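Local coordinates for fumarate lyase (Mesorhizobium sp., PDB 3C8T), which is a mostly helical, four-subunit member of the fumarate lyase superfamily whose own specific role is not established, at residues A[12-18]-A[329-335]; A[40-46]-A[203-207]; A[116-120]-A[182-186]; A[170-174]-A[240-245]; A[231-236]-A[299-304]. All coordinates share one frame. Residues are numbered along the deposited sequence.

Contact 1: A[12-18]-A[329-335]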
# COMPACT_ATOMS: atom_id res chain seq x y z
N PHE A 12 2.05 1.60 -20.44
CA PHE A 12 0.70 2.01 -20.04
C PHE A 12 0.59 3.53 -19.78
O PHE A 12 -0.46 3.98 -19.35
CB PHE A 12 0.19 1.21 -18.84
CG PHE A 12 1.16 1.16 -17.68
CD1 PHE A 12 1.31 -0.01 -16.94
CD2 PHE A 12 1.92 2.27 -17.34
CE1 PHE A 12 2.22 -0.06 -15.87
CE2 PHE A 12 2.83 2.24 -16.28
CZ PHE A 12 2.98 1.07 -15.53
N ALA A 13 1.66 4.29 -20.00
CA ALA A 13 1.66 5.76 -19.79
C ALA A 13 1.31 6.56 -21.07
O ALA A 13 1.69 6.17 -22.19
CB ALA A 13 2.99 6.22 -19.19
N ASP A 14 0.55 7.64 -20.91
CA ASP A 14 0.07 8.46 -22.05
C ASP A 14 1.10 9.55 -22.37
O ASP A 14 1.45 10.34 -21.51
CB ASP A 14 -1.31 9.05 -21.74
CG ASP A 14 -1.86 9.96 -22.87
OD1 ASP A 14 -1.25 10.04 -23.97
OD2 ASP A 14 -2.91 10.62 -22.64
N ASP A 15 1.58 9.55 -23.61
CA ASP A 15 2.56 10.54 -24.10
C ASP A 15 2.06 11.98 -24.05
O ASP A 15 2.83 12.88 -23.70
CB ASP A 15 3.01 10.18 -25.52
CG ASP A 15 4.02 9.04 -25.54
OD1 ASP A 15 4.33 8.47 -24.46
OD2 ASP A 15 4.54 8.74 -26.64
N LYS A 16 0.80 12.21 -24.40
CA LYS A 16 0.17 13.52 -24.25
C LYS A 16 0.20 14.02 -22.80
O LYS A 16 0.45 15.21 -22.52
CB LYS A 16 -1.26 13.47 -24.72
CG LYS A 16 -1.39 13.33 -26.21
CD LYS A 16 -2.85 13.44 -26.58
CE LYS A 16 -3.03 13.46 -28.10
NZ LYS A 16 -2.69 12.12 -28.69
N MET A 17 -0.02 13.10 -21.88
CA MET A 17 -0.02 13.40 -20.47
C MET A 17 1.42 13.57 -19.97
O MET A 17 1.68 14.42 -19.14
CB MET A 17 -0.85 12.34 -19.73
CG MET A 17 -1.39 12.78 -18.41
SD MET A 17 -2.47 14.18 -18.37
CE MET A 17 -4.09 13.39 -18.27
N ARG A 18 2.36 12.83 -20.53
CA ARG A 18 3.78 13.14 -20.33
C ARG A 18 4.25 14.50 -20.91
O ARG A 18 5.09 15.18 -20.30
CB ARG A 18 4.66 11.99 -20.86
CG ARG A 18 4.45 10.69 -20.07
CD ARG A 18 5.04 9.49 -20.80
NE ARG A 18 6.50 9.47 -20.75
CZ ARG A 18 7.29 9.38 -21.81
NH1 ARG A 18 6.76 9.28 -23.04
NH2 ARG A 18 8.61 9.38 -21.67
N PHE A 329 -1.34 10.72 -13.23
CA PHE A 329 -2.03 11.26 -14.42
C PHE A 329 -1.66 10.56 -15.71
O PHE A 329 -2.53 10.25 -16.50
CB PHE A 329 -1.85 12.79 -14.59
CG PHE A 329 -2.96 13.62 -13.95
CD1 PHE A 329 -4.17 13.84 -14.61
CD2 PHE A 329 -2.80 14.17 -12.67
CE1 PHE A 329 -5.19 14.63 -14.04
CE2 PHE A 329 -3.82 14.92 -12.06
CZ PHE A 329 -5.01 15.16 -12.75
N ALA A 330 -0.36 10.36 -15.92
CA ALA A 330 0.15 9.73 -17.12
C ALA A 330 -0.35 8.30 -17.28
O ALA A 330 -0.81 7.90 -18.37
CB ALA A 330 1.69 9.76 -17.10
N VAL A 331 -0.22 7.51 -16.21
CA VAL A 331 -0.66 6.11 -16.20
C VAL A 331 -2.20 6.00 -16.28
O VAL A 331 -2.73 5.21 -17.07
CB VAL A 331 -0.14 5.38 -14.95
CG1 VAL A 331 -0.73 3.95 -14.89
CG2 VAL A 331 1.40 5.38 -14.92
N ALA A 332 -2.93 6.79 -15.50
CA ALA A 332 -4.38 6.70 -15.61
C ALA A 332 -4.90 7.07 -17.00
O ALA A 332 -5.84 6.46 -17.50
CB ALA A 332 -5.09 7.54 -14.51
N SER A 333 -4.29 8.07 -17.62
CA SER A 333 -4.59 8.46 -18.98
C SER A 333 -4.27 7.38 -19.99
O SER A 333 -5.02 7.18 -20.95
CB SER A 333 -3.81 9.74 -19.34
OG SER A 333 -4.37 10.40 -20.49
N GLY A 334 -3.14 6.70 -19.82
CA GLY A 334 -2.75 5.65 -20.76
C GLY A 334 -3.64 4.43 -20.71
O GLY A 334 -3.99 3.87 -21.75
N ILE A 335 -4.00 3.99 -19.51
CA ILE A 335 -4.95 2.86 -19.38
C ILE A 335 -6.40 3.22 -19.81
O ILE A 335 -7.10 2.36 -20.40
CB ILE A 335 -4.87 2.10 -17.99
CG1 ILE A 335 -5.40 2.94 -16.83
CG2 ILE A 335 -3.44 1.65 -17.70
CD1 ILE A 335 -5.26 2.24 -15.52
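Phe12 and Met17 bury the most surface here, 76 Å² each, and they grip helix 315-344 at two places. Phe12 lies in the loop ahead of helix 15-20. Its CE2 meets Val331 CG2 at 3.7 Å, and Val331 CG1 sits over one face of the ring. Phe12 CB touches Ile335 CG2 at 3.8 Å. The ring also packs on Leu288, Ala291 and Ile295 of helix 284-306 and meets the ring of His319 of the second subunit. Met17 reaches Phe329: CE is 3.7 Å from CD1, at the ring edge. Met17 SD lies 5.2 Å from the centroid of the Phe329 ring, an oblique Met-aromatic contact. In this way the N-terminal segment is laid across the long helix bundle that forms the core of fumarate lyase superfamily proteins. Ala330, with 58 Å² covered, is the main residue on the other side. Its carbonyl O accepts from Asp14 N at 2.9 Å, besides its own helical bond from Gly334 N at 3.0 Å. Gly334 lets the loop come close. Its CA is 3.2 Å from Phe12 O, a CA-H...O contact, and a CB there would clash with that oxygen. Asp14 is the N-cap of helix 15-20. Its OD1 takes a weak bond from Lys16 N at 3.0 Å, while Ser333 OG donates to Asp14 OD2 at 2.6 Å. Arg126 forms a salt bridge with the same carboxylate.

Contact 2: A[40-46]-A[203-207]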
# COMPACT_ATOMS: atom_id res chain seq x y z
N ALA A 40 -1.55 41.37 -11.81
CA ALA A 40 -2.40 41.53 -10.64
C ALA A 40 -1.88 42.66 -9.73
O ALA A 40 -2.64 43.45 -9.21
CB ALA A 40 -2.50 40.21 -9.86
N GLN A 41 -0.57 42.75 -9.57
CA GLN A 41 -0.02 43.74 -8.68
C GLN A 41 -0.07 45.16 -9.26
O GLN A 41 -0.20 46.12 -8.53
CB GLN A 41 1.39 43.31 -8.28
CG GLN A 41 1.36 42.29 -7.16
CD GLN A 41 2.66 41.61 -6.93
OE1 GLN A 41 3.49 41.52 -7.85
NE2 GLN A 41 2.86 41.12 -5.71
N ALA A 42 0.01 45.29 -10.59
CA ALA A 42 -0.01 46.59 -11.23
C ALA A 42 -1.40 47.17 -11.16
O ALA A 42 -1.56 48.38 -10.94
CB ALA A 42 0.47 46.51 -12.65
N ARG A 43 -2.42 46.32 -11.35
CA ARG A 43 -3.82 46.74 -11.17
C ARG A 43 -4.15 47.19 -9.74
O ARG A 43 -4.99 48.06 -9.56
CB ARG A 43 -4.79 45.64 -11.58
CG ARG A 43 -4.94 45.50 -13.08
CD ARG A 43 -6.25 44.83 -13.46
NE ARG A 43 -6.37 43.50 -12.89
CZ ARG A 43 -5.90 42.38 -13.45
NH1 ARG A 43 -5.26 42.41 -14.62
NH2 ARG A 43 -6.09 41.22 -12.82
N LEU A 44 -3.52 46.59 -8.75
CA LEU A 44 -3.79 46.97 -7.36
C LEU A 44 -2.84 48.06 -6.90
O LEU A 44 -2.78 48.37 -5.71
CB LEU A 44 -3.67 45.75 -6.42
CG LEU A 44 -4.68 44.60 -6.62
CD1 LEU A 44 -4.08 43.28 -6.21
CD2 LEU A 44 -6.01 44.87 -5.88
N GLY A 45 -2.07 48.61 -7.84
CA GLY A 45 -1.10 49.68 -7.56
C GLY A 45 0.06 49.26 -6.68
O GLY A 45 0.63 50.08 -5.95
N ILE A 46 0.44 47.99 -6.73
CA ILE A 46 1.45 47.50 -5.79
C ILE A 46 2.84 47.58 -6.39
O ILE A 46 3.83 47.79 -5.68
CB ILE A 46 1.10 46.11 -5.20
CG1 ILE A 46 -0.01 46.29 -4.16
CG2 ILE A 46 2.31 45.45 -4.54
CD1 ILE A 46 -0.77 45.05 -3.88
N ARG A 203 -2.01 44.03 1.93
CA ARG A 203 -2.64 43.89 0.62
C ARG A 203 -2.61 42.44 0.10
O ARG A 203 -3.06 42.15 -1.02
CB ARG A 203 -1.96 44.83 -0.39
CG ARG A 203 -1.79 46.29 0.05
CD ARG A 203 -3.09 47.08 0.02
NE ARG A 203 -3.97 46.77 -1.12
CZ ARG A 203 -3.84 47.31 -2.33
NH1 ARG A 203 -4.70 46.99 -3.30
NH2 ARG A 203 -2.85 48.16 -2.60
N GLY A 204 -2.07 41.54 0.90
CA GLY A 204 -1.87 40.16 0.43
C GLY A 204 -3.08 39.45 -0.16
O GLY A 204 -3.00 38.90 -1.25
N LEU A 205 -4.20 39.47 0.55
CA LEU A 205 -5.43 38.79 0.07
C LEU A 205 -6.00 39.39 -1.24
O LEU A 205 -6.58 38.66 -2.06
CB LEU A 205 -6.48 38.76 1.16
CG LEU A 205 -6.44 37.58 2.14
CD1 LEU A 205 -5.12 37.48 2.76
CD2 LEU A 205 -7.43 37.76 3.26
N ASP A 206 -5.84 40.71 -1.41
CA ASP A 206 -6.18 41.41 -2.67
C ASP A 206 -5.38 40.85 -3.85
O ASP A 206 -5.94 40.51 -4.89
CB ASP A 206 -5.92 42.92 -2.55
CG ASP A 206 -6.70 43.56 -1.44
OD1 ASP A 206 -7.88 43.15 -1.24
OD2 ASP A 206 -6.14 44.46 -0.76
N VAL A 207 -4.08 40.74 -3.67
CA VAL A 207 -3.21 40.15 -4.70
C VAL A 207 -3.63 38.71 -5.06
O VAL A 207 -3.79 38.37 -6.24
CB VAL A 207 -1.75 40.18 -4.25
CG1 VAL A 207 -0.82 39.53 -5.30
CG2 VAL A 207 -1.34 41.62 -3.96
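Arg203 comes just before helix 204-215, and its side chain folds back to meet the end of helix 23-43. Its NH2 donates to Leu44 O at 3.1 Å. Arg203 NH1 makes a weak bond to the same Leu44 O at 3.4 Å. The carbonyl therefore lies near the guanidinium plane, and Ile46 CD1 covers one face of the group. Ile46 CD1 also touches Arg203 CB at 3.7 Å. One turn on, Asp206 OD2 pairs with Arg203 NE in a salt bridge of 3.2 Å. Asp206 CB packs against Leu44 CD2 at 3.9 Å, and its carbonyl O lies 3.6 Å from Leu44 CD1. Val207 has the largest covered area, 77 Å². Its CG2 meets Ile46 CD1 at 3.5 Å and Leu44 CD1 at 3.9 Å, and its CG1 meets Gln41 CG at 4.0 Å. The amide of Gln41 turns to another partner, with NE2 bonded to Trp100 O. Arg43 adds salt bridges to Glu210 and Glu214, further along helix 204-215. The geometry of 40-46 explains why Leu44 O is offered to the arginine. The helix ends there, with Ile46 N bonded to Gln41 O at 2.7 Å and Gly45 N to Ala42 O at 3.2 Å. Gly45, with positive phi, is the C-prime residue of this Schellman motif.

Contact 3: A[116-120]-A[182-186]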
# COMPACT_ATOMS: atom_id res chain seq x y z
N ILE A 116 -2.80 20.38 -13.87
CA ILE A 116 -3.98 19.60 -13.43
C ILE A 116 -5.29 20.00 -14.17
O ILE A 116 -6.10 19.12 -14.50
CB ILE A 116 -4.16 19.65 -11.87
CG1 ILE A 116 -2.96 18.95 -11.16
CG2 ILE A 116 -5.43 18.96 -11.43
CD1 ILE A 116 -2.94 19.10 -9.62
N ARG A 117 -5.50 21.30 -14.42
CA ARG A 117 -6.61 21.73 -15.25
C ARG A 117 -6.59 21.07 -16.64
O ARG A 117 -7.61 20.53 -17.11
CB ARG A 117 -6.66 23.25 -15.39
CG ARG A 117 -7.90 23.69 -16.13
CD ARG A 117 -8.33 25.07 -15.76
NE ARG A 117 -7.29 26.03 -16.10
CZ ARG A 117 -7.38 27.33 -15.83
NH1 ARG A 117 -8.46 27.80 -15.23
NH2 ARG A 117 -6.39 28.14 -16.15
N ASP A 118 -5.44 21.15 -17.32
CA ASP A 118 -5.28 20.43 -18.60
C ASP A 118 -5.36 18.90 -18.42
O ASP A 118 -5.97 18.23 -19.23
CB ASP A 118 -3.96 20.80 -19.29
CG ASP A 118 -3.86 22.31 -19.64
OD1 ASP A 118 -4.87 23.04 -19.50
OD2 ASP A 118 -2.75 22.75 -20.05
N GLY A 119 -4.70 18.35 -17.39
CA GLY A 119 -4.78 16.91 -17.09
C GLY A 119 -6.22 16.42 -16.91
O GLY A 119 -6.60 15.37 -17.41
N LEU A 120 -7.02 17.18 -16.19
CA LEU A 120 -8.39 16.79 -15.93
C LEU A 120 -9.27 16.90 -17.19
O LEU A 120 -10.22 16.13 -17.33
CB LEU A 120 -8.99 17.60 -14.76
CG LEU A 120 -8.63 17.14 -13.34
CD1 LEU A 120 -9.24 18.12 -12.37
CD2 LEU A 120 -9.14 15.72 -13.05
N SER A 182 -13.14 19.08 -9.37
CA SER A 182 -12.53 20.21 -10.09
C SER A 182 -12.54 21.59 -9.37
O SER A 182 -11.52 22.25 -9.35
CB SER A 182 -13.12 20.38 -11.49
OG SER A 182 -12.75 19.31 -12.36
N PRO A 183 -13.70 22.04 -8.81
CA PRO A 183 -13.57 23.34 -8.14
C PRO A 183 -12.76 23.27 -6.85
O PRO A 183 -12.38 24.31 -6.34
CB PRO A 183 -15.04 23.72 -7.77
CG PRO A 183 -15.92 22.74 -8.55
CD PRO A 183 -15.07 21.51 -8.73
N ARG A 184 -12.55 22.08 -6.28
CA ARG A 184 -11.75 22.03 -5.06
C ARG A 184 -10.24 22.15 -5.36
O ARG A 184 -9.51 22.95 -4.72
CB ARG A 184 -12.08 20.86 -4.11
CG ARG A 184 -13.35 21.12 -3.22
CD ARG A 184 -13.63 19.95 -2.28
NE ARG A 184 -13.73 18.65 -3.00
CZ ARG A 184 -14.87 18.05 -3.34
NH1 ARG A 184 -16.05 18.60 -3.06
NH2 ARG A 184 -14.84 16.88 -3.97
N VAL A 185 -9.79 21.40 -6.37
CA VAL A 185 -8.39 21.35 -6.68
C VAL A 185 -7.96 22.56 -7.52
O VAL A 185 -6.80 22.97 -7.43
CB VAL A 185 -7.95 19.98 -7.33
CG1 VAL A 185 -8.57 19.80 -8.72
CG2 VAL A 185 -6.42 19.87 -7.42
N LEU A 186 -8.87 23.15 -8.30
CA LEU A 186 -8.43 24.23 -9.22
C LEU A 186 -8.48 25.63 -8.59
O LEU A 186 -9.30 26.48 -8.96
CB LEU A 186 -9.15 24.17 -10.57
CG LEU A 186 -8.98 22.84 -11.34
CD1 LEU A 186 -9.89 22.82 -12.58
CD2 LEU A 186 -7.52 22.57 -11.75
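Leu186 lays its CD2 methyl against the backbone of helix 104-140, 3.6 Å from Arg117 N. The same CD2 is 3.8 Å from Arg117 CB and 4.2 Å from Ile116 CG2, so it fits between these two residues. Leu186 has the most area covered, 67 Å². It is the first residue to leave helical geometry after helix 160-185, and its backbone bonds to Gly218. The guanidinium of Arg117 is used on another part of the chain: NH2 bonds to Leu215 O and NH1 bonds weakly to Asn216 O. Helices 104-140 and 160-185 belong to the mostly helical fold of the superfamily, and the contact joins the last turn of helix 160-185 to the first half of helix 104-140. Val185 stands between two partners. Its CG2 is 4.2 Å from Ile116 CD1, and its CG1 is 4.1 Å from Leu120 CD1. Leu120 and Ile116 are one turn apart, with Leu120 N bonded to Ile116 O at 2.7 Å, so both reach toward the neighbouring helix. Leu120 CD1 also touches Ser182 OG at 3.7 Å, a van der Waals contact; the hydroxyl's hydrogen bond goes to Leu178 O. Helix 160-185 is kinked near its end, where Pro183 N cannot donate and Arg184 N lacks a bond to the preceding turn. Arg184 forms salt bridges with Glu233 and with Glu180 of the third subunit.

Contact 4: A[170-174]-A[240-245]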
# COMPACT_ATOMS: atom_id res chain seq x y z
N ALA A 170 -20.63 2.52 -13.64
CA ALA A 170 -19.44 3.00 -12.90
C ALA A 170 -18.84 4.27 -13.51
O ALA A 170 -18.45 5.20 -12.77
CB ALA A 170 -18.35 1.86 -12.86
N PHE A 171 -18.72 4.29 -14.84
CA PHE A 171 -18.10 5.42 -15.57
C PHE A 171 -19.00 6.63 -15.64
O PHE A 171 -18.53 7.77 -15.61
CB PHE A 171 -17.58 4.98 -16.93
CG PHE A 171 -16.37 4.14 -16.82
CD1 PHE A 171 -15.12 4.72 -16.59
CD2 PHE A 171 -16.48 2.74 -16.81
CE1 PHE A 171 -13.98 3.93 -16.42
CE2 PHE A 171 -15.37 1.95 -16.62
CZ PHE A 171 -14.11 2.53 -16.44
N ASP A 172 -20.31 6.38 -15.69
CA ASP A 172 -21.29 7.44 -15.47
C ASP A 172 -21.07 8.06 -14.11
O ASP A 172 -21.12 9.27 -14.00
CB ASP A 172 -22.71 6.88 -15.54
CG ASP A 172 -23.11 6.43 -16.97
OD1 ASP A 172 -22.52 6.94 -17.95
OD2 ASP A 172 -24.01 5.58 -17.10
N ARG A 173 -20.82 7.25 -13.06
CA ARG A 173 -20.56 7.85 -11.74
C ARG A 173 -19.22 8.57 -11.67
O ARG A 173 -19.10 9.52 -10.91
CB ARG A 173 -20.72 6.88 -10.57
CG ARG A 173 -22.15 6.45 -10.28
CD ARG A 173 -22.22 5.40 -9.13
NE ARG A 173 -21.55 4.13 -9.42
CZ ARG A 173 -22.17 3.00 -9.80
NH1 ARG A 173 -23.50 2.95 -9.98
NH2 ARG A 173 -21.44 1.88 -10.01
N HIS A 174 -18.22 8.13 -12.45
CA HIS A 174 -16.88 8.72 -12.34
C HIS A 174 -16.93 10.09 -12.99
O HIS A 174 -16.28 11.02 -12.49
CB HIS A 174 -15.76 7.87 -13.01
CG HIS A 174 -15.50 6.53 -12.35
ND1 HIS A 174 -15.34 6.38 -10.99
CD2 HIS A 174 -15.30 5.30 -12.89
CE1 HIS A 174 -15.11 5.11 -10.71
NE2 HIS A 174 -15.08 4.43 -11.85
N LEU A 240 -9.59 5.35 -8.46
CA LEU A 240 -10.94 4.75 -8.47
C LEU A 240 -11.37 4.40 -9.89
O LEU A 240 -11.89 3.30 -10.14
CB LEU A 240 -11.95 5.73 -7.83
CG LEU A 240 -13.30 5.20 -7.34
CD1 LEU A 240 -13.12 4.50 -5.98
CD2 LEU A 240 -14.27 6.37 -7.19
N VAL A 241 -11.16 5.33 -10.83
CA VAL A 241 -11.39 5.06 -12.25
C VAL A 241 -10.59 3.84 -12.73
O VAL A 241 -11.12 2.99 -13.45
CB VAL A 241 -11.05 6.29 -13.10
CG1 VAL A 241 -11.21 6.00 -14.60
CG2 VAL A 241 -11.89 7.47 -12.69
N SER A 242 -9.31 3.76 -12.32
CA SER A 242 -8.41 2.68 -12.70
C SER A 242 -8.95 1.35 -12.20
O SER A 242 -8.90 0.34 -12.90
CB SER A 242 -7.01 2.92 -12.14
OG SER A 242 -6.51 4.18 -12.66
N GLY A 243 -9.49 1.35 -10.99
CA GLY A 243 -10.13 0.17 -10.45
C GLY A 243 -11.27 -0.32 -11.29
O GLY A 243 -11.39 -1.52 -11.48
N SER A 244 -12.10 0.60 -11.79
CA SER A 244 -13.22 0.23 -12.67
C SER A 244 -12.72 -0.29 -14.01
O SER A 244 -13.31 -1.20 -14.55
CB SER A 244 -14.20 1.39 -12.89
OG SER A 244 -14.77 1.82 -11.66
N LEU A 245 -11.65 0.29 -14.54
CA LEU A 245 -10.98 -0.30 -15.72
C LEU A 245 -10.44 -1.71 -15.42
O LEU A 245 -10.64 -2.63 -16.22
CB LEU A 245 -9.87 0.59 -16.20
CG LEU A 245 -10.33 1.92 -16.77
CD1 LEU A 245 -9.10 2.77 -17.02
CD2 LEU A 245 -11.14 1.71 -18.08
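One polar bond crosses this interface. His174 NE2 and Ser244 OG are 2.6 Å apart and hydrogen-bonded, and either may be the donor. Both residues are buried, so each satisfies a polar atom of the other inside the bundle. The imidazole makes a second kind of contact through its face. Val241 CA lies 3.9 Å from the centroid of the His174 ring and 17° off the normal, a CH-pi contact. Val241 CG2 is 3.7 Å from His174 CG, over the same ring. The axes of segments 170-174 and 240-245 approach to 10.4 Å and run nearly antiparallel, at 167°. The segments lie on helices 160-185 and 229-255, two of the long helices of the central bundle seen in this superfamily. Van der Waals packing makes up much of the rest. Phe171 reaches across with its ring: CE1 is 3.9 Å from Val241 CG1 at the ring edge, and CZ is 3.5 Å from Leu245 CD2 and 3.7 Å from Ser244 CB. His174 CE1 is 3.8 Å from Leu240 CG. The third subunit adjoins this contact as well: its Asp229 forms a salt bridge with Arg173, and its Gln236 packs on Leu240.

Contact 5: A[231-236]-A[299-304]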
# COMPACT_ATOMS: atom_id res chain seq x y z
N VAL A 231 -5.47 17.98 -3.65
CA VAL A 231 -4.57 17.26 -4.57
C VAL A 231 -4.63 15.74 -4.35
O VAL A 231 -4.68 14.97 -5.31
CB VAL A 231 -3.10 17.75 -4.46
CG1 VAL A 231 -2.20 16.96 -5.47
CG2 VAL A 231 -3.01 19.31 -4.65
N ALA A 232 -4.54 15.30 -3.09
CA ALA A 232 -4.74 13.89 -2.77
C ALA A 232 -6.04 13.28 -3.33
O ALA A 232 -6.00 12.18 -3.89
CB ALA A 232 -4.63 13.66 -1.26
N GLU A 233 -7.17 14.02 -3.24
CA GLU A 233 -8.44 13.48 -3.70
C GLU A 233 -8.45 13.32 -5.20
O GLU A 233 -9.11 12.41 -5.72
CB GLU A 233 -9.67 14.29 -3.23
CG GLU A 233 -9.93 15.52 -4.00
CD GLU A 233 -11.19 16.23 -3.51
OE1 GLU A 233 -11.14 17.49 -3.29
OE2 GLU A 233 -12.22 15.52 -3.36
N THR A 234 -7.67 14.14 -5.89
CA THR A 234 -7.59 14.02 -7.34
C THR A 234 -6.93 12.72 -7.75
O THR A 234 -7.40 12.03 -8.66
CB THR A 234 -6.85 15.22 -7.95
OG1 THR A 234 -7.56 16.39 -7.59
CG2 THR A 234 -6.81 15.14 -9.49
N VAL A 235 -5.83 12.38 -7.09
CA VAL A 235 -5.16 11.11 -7.44
C VAL A 235 -5.96 9.87 -6.94
O VAL A 235 -5.95 8.82 -7.58
CB VAL A 235 -3.75 11.11 -6.87
CG1 VAL A 235 -3.01 9.80 -7.21
CG2 VAL A 235 -3.01 12.36 -7.40
N GLN A 236 -6.61 10.00 -5.79
CA GLN A 236 -7.52 8.98 -5.31
C GLN A 236 -8.59 8.70 -6.35
O GLN A 236 -8.89 7.53 -6.59
CB GLN A 236 -8.18 9.36 -3.99
CG GLN A 236 -7.28 9.31 -2.75
CD GLN A 236 -8.12 9.22 -1.45
OE1 GLN A 236 -7.97 8.27 -0.67
NE2 GLN A 236 -9.02 10.18 -1.24
N HIS A 299 0.21 5.32 -6.50
CA HIS A 299 0.30 6.80 -6.46
C HIS A 299 -0.74 7.41 -5.48
O HIS A 299 -0.46 8.41 -4.85
CB HIS A 299 0.26 7.43 -7.87
CG HIS A 299 1.41 7.00 -8.75
ND1 HIS A 299 2.73 7.18 -8.38
CD2 HIS A 299 1.43 6.37 -9.95
CE1 HIS A 299 3.52 6.68 -9.33
NE2 HIS A 299 2.75 6.18 -10.29
N ALA A 300 -1.92 6.80 -5.35
CA ALA A 300 -2.93 7.32 -4.39
C ALA A 300 -2.45 7.13 -2.95
O ALA A 300 -2.52 8.04 -2.14
CB ALA A 300 -4.35 6.69 -4.61
N THR A 301 -1.95 5.94 -2.66
CA THR A 301 -1.27 5.65 -1.39
C THR A 301 -0.21 6.68 -1.02
O THR A 301 -0.26 7.21 0.10
CB THR A 301 -0.69 4.23 -1.44
OG1 THR A 301 -1.77 3.35 -1.77
CG2 THR A 301 -0.14 3.80 -0.07
N SER A 302 0.70 7.01 -1.94
CA SER A 302 1.70 8.08 -1.72
C SER A 302 1.08 9.42 -1.39
O SER A 302 1.62 10.15 -0.58
CB SER A 302 2.60 8.31 -2.95
OG SER A 302 3.42 7.22 -3.27
N MET A 303 -0.03 9.76 -2.04
CA MET A 303 -0.70 11.03 -1.75
C MET A 303 -1.29 11.08 -0.33
O MET A 303 -1.23 12.10 0.33
CB MET A 303 -1.76 11.41 -2.84
CG MET A 303 -1.13 11.96 -4.14
SD MET A 303 0.00 13.40 -3.96
CE MET A 303 -1.02 14.54 -3.08
N LEU A 304 -1.82 9.96 0.14
CA LEU A 304 -2.27 9.88 1.53
C LEU A 304 -1.11 10.07 2.52
O LEU A 304 -1.29 10.69 3.55
CB LEU A 304 -3.04 8.56 1.78
CG LEU A 304 -4.39 8.49 1.00
CD1 LEU A 304 -5.00 7.12 1.06
CD2 LEU A 304 -5.38 9.52 1.51
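Val231 starts the contact, with CG1 3.6 Å from Met303 CE. Ala232 follows. Its N is also 3.6 Å from Met303 CE, and its CB lies 4.0 Å from Met303 CB. Glu233 and Thr234 face other neighbours; Glu233 forms salt bridges with Arg184 and with Arg177 of the third subunit. Val235 points straight across. Its CG2 meets Met303 CG at 3.8 Å, and its CG1 lies 3.7 Å from both His299 C and Ala300 N. Gln236 closes the segment, its CA 4.0 Å from Ala300 CB and its side-chain end beside Leu304. The axes of segments 231-236 and 299-304 approach to 8.5 Å and run antiparallel at 162°. Small alanines permit this closeness: Ala232 and Met303 have CA atoms 5.1 Å apart, and Gln236 and Ala300 5.0 Å. Without polar bonds between the segments, the pairing rests on close fit, and Met303, with 89 Å² covered, makes the largest single contribution.

In the fold
Contacts 1, 3, 4 and 5 lie in the middle of the elongated chain, with centres 14 to 18 Å apart. Contact 2 lies far out, 25 to 42 Å from the others between centres. Helix 160-185 serves contacts 3 and 4, and helix 229-255 serves contacts 4 and 5. Contact 1 touches contacts 3, 4 and 5, mainly through Phe329 and Ile335 of helix 315-344. Contacts 3 and 5 are joined by the Arg184-Glu233 salt bridge. Along the chain, contact 1 encloses all the rest and contact 3 is nested inside contact 2. Contact 4 crosses contacts 2, 3 and 5. Residues distant in sequence thus build one bundle, and its contacts 3, 4 and 5 border the third subunit.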